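Local coordinates for uncharacterized protein (Mycobacterium tuberculosis CAS/NITR204, PDB 5VYQ) that probably transfers a formyl group from a folate cofactor to the sugar amine of dTDP-4-amino-4,6-dideoxyglucose, at residues R167-V170 with L171-D175. Numbering follows the deposited sequence. Where two conformers were deposited one is given.
Sequences RELV and LEHFD
Arg167 sends CG away from its own backbone N (chi1 166°), while Leu171, one turn further along the helix, folds CG back beside its N (chi1 -64°), and the two side chains run alongside each other in the same direction. The methyl CD1 of Leu171 rests on the aliphatic stem of Arg167, 3.7 Å from CG, and meets the guanidinium obliquely. A bend at chi3 then turns the arginine head toward Asp39, with which NH2 forms a salt bridge. On another side of the helix, Leu169 and His173 lean across one another: CD1 of Leu169 is 3.8 Å from CD2 of the imidazole, whose edge also comes within 3.2 Å, at CD2, of the Leu169 O. Leu169 O accepts a bond from His173 N at 3.0 Å, as Arg167 O and Glu168 O accept those of Leu171 and Glu172, in i to i+4 alpha-helical bonds. Glu172 brings CG to 3.1 Å from Glu168 O, and its OE2 makes a salt bridge with Arg145. Helix 155-179 packs Val170 and Phe174 onto Leu40 of helix 31-43, while Leu169 reaches Val127 and Ile129 of strand 125-131 and His173 touches Ala143 on strand 141-147.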
ATOM      1  N   ARG A 167      12.727 -10.734  23.169  1.00 10.32           N
ATOM      2  CA  ARG A 167      12.217 -11.167  24.464  1.00 11.81           C
ATOM      3  C   ARG A 167      12.666 -12.602  24.758  1.00 12.06           C
ATOM      4  O   ARG A 167      13.152 -12.888  25.867  1.00 10.80           O
ATOM      5  CB  ARG A 167      10.700 -11.049  24.495  1.00 13.79           C
ATOM      6  CG  ARG A 167      10.041 -11.789  25.672  1.00 13.82           C
ATOM      7  CD  ARG A 167       8.555 -11.530  25.742  1.00 15.57           C
ATOM      8  NE  ARG A 167       8.310 -10.136  26.122  1.00 16.97           N
ATOM      9  CZ  ARG A 167       8.311  -9.689  27.387  1.00 20.01           C
ATOM     10  NH1 ARG A 167       8.105  -8.373  27.613  1.00 17.33           N
ATOM     11  NH2 ARG A 167       8.527 -10.543  28.420  1.00 18.97           N
ATOM     12  N   GLU A 168      12.600 -13.470  23.740  1.00 12.51           N
ATOM     13  CA  GLU A 168      13.020 -14.874  23.869  0.50 12.16           C
ATOM     14  C   GLU A 168      14.497 -14.965  24.267  1.00 12.09           C
ATOM     15  O   GLU A 168      14.912 -15.675  25.188  1.00 11.92           O
ATOM     16  CB  GLU A 168      12.695 -15.646  22.562  0.50 12.45           C
ATOM     17  CG  GLU A 168      11.183 -15.927  22.487  0.50 13.87           C
ATOM     18  CD  GLU A 168      10.513 -16.360  21.185  0.50 15.29           C
ATOM     19  OE1 GLU A 168      11.113 -16.556  20.105  0.50 19.10           O
ATOM     20  OE2 GLU A 168       9.274 -16.523  21.259  0.50 18.00           O
ATOM     21  N   LEU A 169      15.339 -14.246  23.543  1.00 10.82           N
ATOM     22  CA  LEU A 169      16.758 -14.345  23.725  1.00 11.66           C
ATOM     23  C   LEU A 169      17.228 -13.776  25.043  1.00 11.67           C
ATOM     24  O   LEU A 169      18.093 -14.325  25.739  1.00 10.97           O
ATOM     25  CB  LEU A 169      17.400 -13.649  22.523  1.00 13.22           C
ATOM     26  CG  LEU A 169      18.797 -14.052  22.170  1.00 15.19           C
ATOM     27  CD1 LEU A 169      18.858 -15.536  21.802  1.00 14.37           C
ATOM     28  CD2 LEU A 169      19.278 -13.136  21.038  1.00 14.92           C
ATOM     29  N   VAL A 170      16.651 -12.625  25.416  1.00 10.60           N
ATOM     30  CA  VAL A 170      16.951 -12.057  26.717  1.00 11.10           C
ATOM     31  C   VAL A 170      16.558 -12.946  27.905  1.00 10.88           C
ATOM     32  O   VAL A 170      17.347 -13.102  28.838  1.00 10.85           O
ATOM     33  CB  VAL A 170      16.341 -10.636  26.865  1.00 10.97           C
ATOM     34  CG1 VAL A 170      16.478 -10.093  28.273  1.00 13.89           C
ATOM     35  CG2 VAL A 170      17.043  -9.707  25.886  1.00 12.17           C
ATOM     36  N   LEU A 171      15.344 -13.485  27.862  1.00  9.97           N
ATOM     37  CA  LEU A 171      14.865 -14.371  28.925  1.00 10.51           C
ATOM     38  C   LEU A 171      15.723 -15.617  28.984  1.00 10.09           C
ATOM     39  O   LEU A 171      16.037 -16.080  30.079  1.00 10.51           O
ATOM     40  CB  LEU A 171      13.406 -14.707  28.787  1.00 11.50           C
ATOM     41  CG  LEU A 171      12.534 -13.468  28.935  1.00 12.99           C
ATOM     42  CD1 LEU A 171      11.078 -13.757  28.679  1.00 14.19           C
ATOM     43  CD2 LEU A 171      12.690 -12.803  30.297  1.00 15.46           C
ATOM     44  N   GLU A 172      16.113 -16.169  27.837  1.00  9.63           N
ATOM     45  CA  GLU A 172      17.008 -17.310  27.851  1.00 11.38           C
ATOM     46  C   GLU A 172      18.360 -17.044  28.482  1.00 11.09           C
ATOM     47  O   GLU A 172      18.849 -17.886  29.255  1.00  9.87           O
ATOM     48  CB  GLU A 172      17.292 -17.752  26.425  1.00 10.69           C
ATOM     49  CG  GLU A 172      16.134 -18.431  25.726  1.00  9.86           C
ATOM     50  CD  GLU A 172      16.334 -18.662  24.236  1.00 10.04           C
ATOM     51  OE1 GLU A 172      15.294 -18.720  23.505  1.00 11.96           O
ATOM     52  OE2 GLU A 172      17.501 -18.832  23.838  1.00 11.49           O
ATOM     53  N   HIS A 173      18.987 -15.913  28.117  1.00  9.97           N
ATOM     54  CA  HIS A 173      20.346 -15.652  28.488  1.00 10.45           C
ATOM     55  C   HIS A 173      20.565 -14.740  29.700  1.00 11.15           C
ATOM     56  O   HIS A 173      21.701 -14.412  29.995  1.00 10.95           O
ATOM     57  CB  HIS A 173      21.153 -15.145  27.289  1.00 11.35           C
ATOM     58  CG  HIS A 173      21.250 -16.158  26.207  1.00 11.28           C
ATOM     59  ND1 HIS A 173      22.167 -17.188  26.247  1.00 11.52           N
ATOM     60  CD2 HIS A 173      20.512 -16.345  25.091  1.00 11.88           C
ATOM     61  CE1 HIS A 173      22.021 -17.931  25.171  1.00 12.24           C
ATOM     62  NE2 HIS A 173      21.017 -17.451  24.459  1.00 12.05           N
ATOM     63  N   PHE A 174      19.497 -14.311  30.356  1.00 11.28           N
ATOM     64  CA  PHE A 174      19.601 -13.283  31.386  1.00 11.35           C
ATOM     65  C   PHE A 174      20.583 -13.694  32.481  1.00 11.43           C
ATOM     66  O   PHE A 174      21.443 -12.913  32.884  1.00 10.16           O
ATOM     67  CB  PHE A 174      18.267 -13.002  32.031  1.00 13.20           C
ATOM     68  CG  PHE A 174      18.390 -12.005  33.153  1.00 14.25           C
ATOM     69  CD1 PHE A 174      18.723 -10.695  32.873  1.00 16.72           C
ATOM     70  CD2 PHE A 174      18.319 -12.405  34.479  1.00 16.44           C
ATOM     71  CE1 PHE A 174      18.884  -9.764  33.892  1.00 17.19           C
ATOM     72  CE2 PHE A 174      18.489 -11.488  35.505  1.00 16.22           C
ATOM     73  CZ  PHE A 174      18.747 -10.157  35.221  1.00 17.62           C
ATOM     74  N   ASP A 175      20.476 -14.936  32.973  1.00 10.55           N
ATOM     75  CA  ASP A 175      21.397 -15.293  34.058  1.00 11.19           C
ATOM     76  C   ASP A 175      22.856 -15.104  33.644  1.00 12.41           C
ATOM     77  O   ASP A 175      23.663 -14.599  34.440  1.00 13.42           O
ATOM     78  CB  ASP A 175      21.204 -16.737  34.551  1.00 13.11           C
ATOM     79  CG  ASP A 175      19.868 -16.984  35.207  1.00 12.96           C
ATOM     80  OD1 ASP A 175      19.067 -16.047  35.397  1.00 13.73           O
ATOM     81  OD2 ASP A 175      19.628 -18.173  35.548  1.00 16.12           O
TER